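PDB 4O5J: uncharacterized protein from Helicobacter pylori, which probably binds sialylated carbohydrates of the host through its extracellular domain, serving as the outer-membrane adhesin SabA. Local coordinates for residues Lys321-Ile326 / Gln339-Asn344; Trp98-Gly103 / Met214-Ile219. One frame throughout, in Å; residues are numbered along the deposited sequence.

Contact 2 and contact 1 lie in series along the chain: contact 2 closes at Ile219 well before contact 1 opens at Lys321, yet their centres are only 13 Å apart, on the same side of the chain's centre. Contact 2 joins the C-terminal end of helix 82-101 to the short strand 214-215 and the turn after it. Contact 1 brings the linker that follows helix 313-320 back against the start of the long helix 343-396. The two meet directly: Lys325 reaches the end of helix 82-101, and Ala322 packs on Leu100. Residues far apart in sequence thus converge at one helix end of the adhesion domain.

Contact 1: Lys321-Ile326 / Gln339-Asn344; sequences KAYLKI and QVVNLN
Tyr323 lays the CD2 side of its ring against Val340, whose CG1 methyl arrives at the ring edge, near the plane, with CD2 to CG1 at 3.5 Å. The same methyl also lies 4.1 Å from the backbone N of Ala322, so one branch of the valine serves both the ring and the main chain. Further along the ring, CG2 of Val341 comes up obliquely near the phenol end, 4.1 Å from Tyr323 CE2 and 4.0 Å from Tyr323 OH. The two methyls therefore meet successive parts of one side of the tyrosine. Its chi1 of 71° tucks the ring between the two main-chain branches at CA, which folds it back over its own turn; there Leu324 CG sits above one ring face, offset toward the rim.

Both backbones make a tight 3-10 turn here. Leu324 N bonds to Lys321 O at 2.8 Å, and Asn342 N bonds to Gln339 O at the same 2.8 Å. The second turn precedes helix 343-396, while the first follows helix 313-320, so the contact closes the connection between consecutive helices, with twelve intervening residues that are neither helix nor strand. Arg338 also touches Tyr323, and Leu343 packs back on Tyr316 and Leu319 of helix 313-320.

Across the two segments the chemistry is apolar: methyl groups against an aromatic edge, with Val340 buried and Val341 at the surface. Such an interface depends on fit of shape rather than on directional bonds, while each turn carries its own backbone hydrogen bonds.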
loop_
_atom_site.group_PDB
_atom_site.type_symbol
_atom_site.label_atom_id
_atom_site.label_comp_id
_atom_site.label_asym_id
_atom_site.label_seq_id
_atom_site.Cartn_x
_atom_site.Cartn_y
_atom_site.Cartn_z
ATOM N N LYS A 321 -8.963 -0.963 17.998
ATOM C CA LYS A 321 -9.883 -0.623 19.096
ATOM C C LYS A 321 -9.569 0.753 19.678
ATOM O O LYS A 321 -10.069 1.127 20.750
ATOM C CB LYS A 321 -9.852 -1.692 20.175
ATOM C CG LYS A 321 -10.278 -3.065 19.713
ATOM C CD LYS A 321 -11.724 -3.144 19.546
ATOM C CE LYS A 321 -12.117 -4.580 19.288
ATOM N NZ LYS A 321 -13.585 -4.509 19.345
ATOM N N ALA A 322 -8.708 1.508 18.990
ATOM C CA ALA A 322 -8.179 2.776 19.525
ATOM C C ALA A 322 -9.321 3.719 19.892
ATOM O O ALA A 322 -9.173 4.538 20.784
ATOM C CB ALA A 322 -7.217 3.442 18.517
ATOM N N TYR A 323 -10.475 3.569 19.225
ATOM C CA TYR A 323 -11.579 4.476 19.438
ATOM C C TYR A 323 -12.245 4.216 20.772
ATOM O O TYR A 323 -13.057 5.032 21.202
ATOM C CB TYR A 323 -12.612 4.374 18.314
ATOM C CG TYR A 323 -13.400 3.073 18.344
ATOM C CD1 TYR A 323 -14.653 2.995 18.947
ATOM C CD2 TYR A 323 -12.877 1.905 17.786
ATOM C CE1 TYR A 323 -15.355 1.797 18.957
ATOM C CE2 TYR A 323 -13.593 0.693 17.801
ATOM C CZ TYR A 323 -14.814 0.659 18.383
ATOM O OH TYR A 323 -15.516 -0.530 18.410
ATOM N N LEU A 324 -11.926 3.096 21.420
ATOM C CA LEU A 324 -12.493 2.748 22.722
ATOM C C LEU A 324 -11.586 3.225 23.864
ATOM O O LEU A 324 -11.888 3.020 25.032
ATOM C CB LEU A 324 -12.706 1.222 22.850
ATOM C CG LEU A 324 -13.822 0.761 21.918
ATOM C CD1 LEU A 324 -13.801 -0.749 21.794
ATOM C CD2 LEU A 324 -15.182 1.272 22.392
ATOM N N LYS A 325 -10.469 3.840 23.529
ATOM C CA LYS A 325 -9.555 4.330 24.550
ATOM C C LYS A 325 -10.245 5.291 25.499
ATOM O O LYS A 325 -10.957 6.178 25.049
ATOM C CB LYS A 325 -8.364 4.969 23.899
ATOM C CG LYS A 325 -7.251 5.381 24.818
ATOM C CD LYS A 325 -6.104 5.916 23.939
ATOM C CE LYS A 325 -5.164 6.757 24.798
ATOM N NZ LYS A 325 -4.188 7.499 23.984
ATOM N N ILE A 326 -10.123 5.087 26.810
ATOM C CA ILE A 326 -10.733 6.009 27.757
ATOM C C ILE A 326 -9.693 6.607 28.643
ATOM O O ILE A 326 -8.723 5.949 28.991
ATOM C CB ILE A 326 -11.813 5.374 28.598
ATOM C CG1 ILE A 326 -11.263 4.199 29.376
ATOM C CG2 ILE A 326 -13.053 4.992 27.681
ATOM C CD1 ILE A 326 -12.260 3.028 29.595
ATOM N N GLN A 339 -13.507 6.090 12.977
ATOM C CA GLN A 339 -13.200 5.623 11.622
ATOM C C GLN A 339 -12.411 4.303 11.676
ATOM O O GLN A 339 -12.510 3.465 10.773
ATOM C CB GLN A 339 -12.419 6.712 10.801
ATOM C CG GLN A 339 -13.294 7.801 10.300
ATOM C CD GLN A 339 -14.263 7.196 9.334
ATOM O OE1 GLN A 339 -13.852 6.558 8.372
ATOM N NE2 GLN A 339 -15.551 7.338 9.600
ATOM N N VAL A 340 -11.642 4.126 12.750
ATOM C CA VAL A 340 -10.776 2.982 12.934
ATOM C C VAL A 340 -11.607 1.652 12.934
ATOM O O VAL A 340 -11.048 0.550 12.855
ATOM C CB VAL A 340 -9.876 3.198 14.201
ATOM C CG1 VAL A 340 -10.432 2.475 15.418
ATOM C CG2 VAL A 340 -8.448 2.779 13.920
ATOM N N VAL A 341 -12.940 1.773 12.985
ATOM C CA VAL A 341 -13.802 0.626 13.033
ATOM C C VAL A 341 -13.934 0.069 11.599
ATOM O O VAL A 341 -14.278 -1.092 11.392
ATOM C CB VAL A 341 -15.150 1.000 13.693
ATOM C CG1 VAL A 341 -16.142 1.539 12.668
ATOM C CG2 VAL A 341 -15.702 -0.183 14.400
ATOM N N ASN A 342 -13.646 0.901 10.609
ATOM C CA ASN A 342 -13.637 0.465 9.222
ATOM C C ASN A 342 -12.310 -0.099 8.783
ATOM O O ASN A 342 -12.201 -0.575 7.661
ATOM C CB ASN A 342 -13.991 1.629 8.301
ATOM C CG ASN A 342 -15.350 2.220 8.653
ATOM O OD1 ASN A 342 -16.288 1.493 8.942
ATOM N ND2 ASN A 342 -15.450 3.530 8.666
ATOM N N LEU A 343 -11.294 -0.028 9.655
ATOM C CA LEU A 343 -9.911 -0.330 9.237
ATOM C C LEU A 343 -9.757 -1.741 8.673
ATOM O O LEU A 343 -9.265 -1.936 7.557
ATOM C CB LEU A 343 -8.933 -0.098 10.373
ATOM C CG LEU A 343 -7.515 -0.428 10.003
ATOM C CD1 LEU A 343 -7.068 0.347 8.744
ATOM C CD2 LEU A 343 -6.569 -0.193 11.183
ATOM N N ASN A 344 -10.199 -2.721 9.428
ATOM C CA ASN A 344 -9.974 -4.059 9.038
ATOM C C ASN A 344 -10.673 -4.429 7.707
ATOM O O ASN A 344 -10.128 -5.179 6.890
ATOM C CB ASN A 344 -10.316 -5.025 10.153
ATOM C CG ASN A 344 -9.805 -6.413 9.819
ATOM O OD1 ASN A 344 -10.558 -7.266 9.371
ATOM N ND2 ASN A 344 -8.487 -6.594 9.888
#

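Contact 2: Trp98-Gly103 / Met214-Ile219; sequences WSLYAG and MMWKNI
Leu100 and Tyr101, on the last turn of helix 82-101, meet three side chains of the segment 214-219. CD1 of Ile219 reaches the helix end, 4.3 Å from Leu100 CB and 3.7 Å from the carbonyl Leu100 O. Leu100 CD1 approaches Trp216 CH2 obliquely at 4.3 Å. Beside them Met214 crosses Tyr101 at an angle, bringing CB and SD to the ring edge: its CB is 4.0 Å from Tyr101 CD1, and its SD stands 5.4 Å from the ring centroid, 78° off the normal. This is an edge-on Met-aromatic contact. A bend at chi3, -66°, carries the methionine methyl CE over one face of Trp216, 3.2 Å above the plane and toward the rim, so the thioether bridges the two aromatic rings.

The contact sets the C-terminal end of helix 82-101 against a short two-stranded antiparallel sheet, in which 214-215 pairs with 234-235 and Met214 bonds through its backbone to Asn235. A 3-10 turn follows, closed by Ile219 N to Trp216 O at 2.9 Å, and it brings Ile219 back to the helix.

Farther out, Trp216 meets Tyr318 edge-to-face and also touches the ring of Tyr240. Tyr101 has Trp98 CE3 at its edge, in plane, and packs on Met152 and Ile207 of two other helices. Lys325 NZ takes the carbonyls of Ser99, Leu100 and Ala102, satisfying buried acceptors where the helix runs out.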
loop_
_atom_site.group_PDB
_atom_site.type_symbol
_atom_site.label_atom_id
_atom_site.label_comp_id
_atom_site.label_asym_id
_atom_site.label_seq_id
_atom_site.Cartn_x
_atom_site.Cartn_y
_atom_site.Cartn_z
ATOM N N TRP A 98 -2.248 7.825 16.010
ATOM C CA TRP A 98 -2.248 9.106 16.742
ATOM C C TRP A 98 -3.185 9.021 17.920
ATOM O O TRP A 98 -2.909 9.492 19.045
ATOM C CB TRP A 98 -2.696 10.253 15.807
ATOM C CG TRP A 98 -2.920 11.467 16.600
ATOM C CD1 TRP A 98 -4.117 11.966 17.023
ATOM C CD2 TRP A 98 -1.883 12.343 17.159
ATOM N NE1 TRP A 98 -3.916 13.108 17.778
ATOM C CE2 TRP A 98 -2.574 13.379 17.883
ATOM C CE3 TRP A 98 -0.494 12.347 17.132
ATOM C CZ2 TRP A 98 -1.892 14.405 18.551
ATOM C CZ3 TRP A 98 0.196 13.378 17.787
ATOM C CH2 TRP A 98 -0.509 14.392 18.487
ATOM N N SER A 99 -4.332 8.418 17.683
ATOM C CA SER A 99 -5.334 8.216 18.745
ATOM C C SER A 99 -4.761 7.392 19.922
ATOM O O SER A 99 -5.028 7.716 21.109
ATOM C CB SER A 99 -6.529 7.524 18.145
ATOM O OG SER A 99 -7.524 7.462 19.096
ATOM N N LEU A 100 -3.930 6.376 19.638
ATOM C CA LEU A 100 -3.313 5.559 20.699
ATOM C C LEU A 100 -2.236 6.349 21.416
ATOM O O LEU A 100 -2.200 6.421 22.660
ATOM C CB LEU A 100 -2.669 4.286 20.124
ATOM C CG LEU A 100 -3.576 3.196 19.637
ATOM C CD1 LEU A 100 -2.715 2.072 19.012
ATOM C CD2 LEU A 100 -4.473 2.672 20.796
ATOM N N TYR A 101 -1.304 6.865 20.606
ATOM C CA TYR A 101 -0.128 7.599 21.076
ATOM C C TYR A 101 -0.509 8.855 21.900
ATOM O O TYR A 101 0.061 9.127 22.995
ATOM C CB TYR A 101 0.635 7.965 19.838
ATOM C CG TYR A 101 1.821 8.895 19.969
ATOM C CD1 TYR A 101 3.015 8.462 20.501
ATOM C CD2 TYR A 101 1.777 10.217 19.425
ATOM C CE1 TYR A 101 4.143 9.274 20.548
ATOM C CE2 TYR A 101 2.900 11.039 19.459
ATOM C CZ TYR A 101 4.066 10.565 20.020
ATOM O OH TYR A 101 5.199 11.381 20.042
ATOM N N ALA A 102 -1.483 9.609 21.383
ATOM C CA ALA A 102 -1.880 10.876 21.979
ATOM C C ALA A 102 -3.383 10.832 22.240
ATOM O O ALA A 102 -3.815 10.384 23.319
ATOM C CB ALA A 102 -1.522 12.048 21.041
ATOM N N GLY A 103 -4.194 11.342 21.302
ATOM C CA GLY A 103 -5.631 11.175 21.416
ATOM C C GLY A 103 -6.182 11.875 22.641
ATOM O O GLY A 103 -5.784 13.012 22.946
ATOM N N MET A 214 6.780 6.425 24.271
ATOM C CA MET A 214 5.377 6.277 24.598
ATOM C C MET A 214 5.158 5.231 25.690
ATOM O O MET A 214 5.714 4.098 25.634
ATOM C CB MET A 214 4.529 5.987 23.322
ATOM C CG MET A 214 4.908 4.750 22.572
ATOM S SD MET A 214 3.925 4.515 21.054
ATOM C CE MET A 214 2.262 4.220 21.700
ATOM N N MET A 215 4.344 5.575 26.689
ATOM C CA MET A 215 4.045 4.675 27.796
ATOM C C MET A 215 2.743 3.914 27.487
ATOM O O MET A 215 1.632 4.439 27.740
ATOM C CB MET A 215 3.894 5.487 29.079
ATOM C CG MET A 215 5.169 6.233 29.455
ATOM S SD MET A 215 5.007 7.292 30.946
ATOM C CE MET A 215 3.937 8.621 30.328
ATOM N N TRP A 216 2.847 2.720 26.926
ATOM C CA TRP A 216 1.649 1.939 26.569
ATOM C C TRP A 216 0.755 1.633 27.753
ATOM O O TRP A 216 -0.436 1.434 27.580
ATOM C CB TRP A 216 1.995 0.650 25.844
ATOM C CG TRP A 216 2.444 0.863 24.434
ATOM C CD1 TRP A 216 3.662 1.342 24.010
ATOM C CD2 TRP A 216 1.695 0.533 23.224
ATOM N NE1 TRP A 216 3.710 1.375 22.610
ATOM C CE2 TRP A 216 2.532 0.881 22.101
ATOM C CE3 TRP A 216 0.428 -0.018 22.977
ATOM C CZ2 TRP A 216 2.124 0.680 20.792
ATOM C CZ3 TRP A 216 0.012 -0.209 21.682
ATOM C CH2 TRP A 216 0.829 0.132 20.588
ATOM N N LYS A 217 1.315 1.598 28.976
ATOM C CA LYS A 217 0.502 1.353 30.149
ATOM C C LYS A 217 -0.537 2.470 30.352
ATOM O O LYS A 217 -1.587 2.233 30.994
ATOM C CB LYS A 217 1.385 1.216 31.395
ATOM C CG LYS A 217 0.637 0.805 32.635
ATOM C CD LYS A 217 -0.011 -0.631 32.450
ATOM C CE LYS A 217 -0.801 -1.040 33.714
ATOM N NZ LYS A 217 -1.454 -2.361 33.542
ATOM N N ASN A 218 -0.269 3.691 29.810
ATOM C CA ASN A 218 -1.258 4.783 29.885
ATOM C C ASN A 218 -2.528 4.460 29.077
ATOM O O ASN A 218 -3.589 5.076 29.314
ATOM C CB ASN A 218 -0.656 6.129 29.404
ATOM C CG ASN A 218 0.108 6.837 30.495
ATOM O OD1 ASN A 218 0.511 6.237 31.495
ATOM N ND2 ASN A 218 0.316 8.167 30.320
ATOM N N ILE A 219 -2.461 3.500 28.143
ATOM C CA ILE A 219 -3.597 3.219 27.312
ATOM C C ILE A 219 -4.558 2.234 27.991
ATOM O O ILE A 219 -4.174 1.098 28.274
ATOM C CB ILE A 219 -3.165 2.630 25.986
ATOM C CG1 ILE A 219 -2.355 3.659 25.190
ATOM C CG2 ILE A 219 -4.402 2.192 25.199
ATOM C CD1 ILE A 219 -1.511 3.070 24.046
#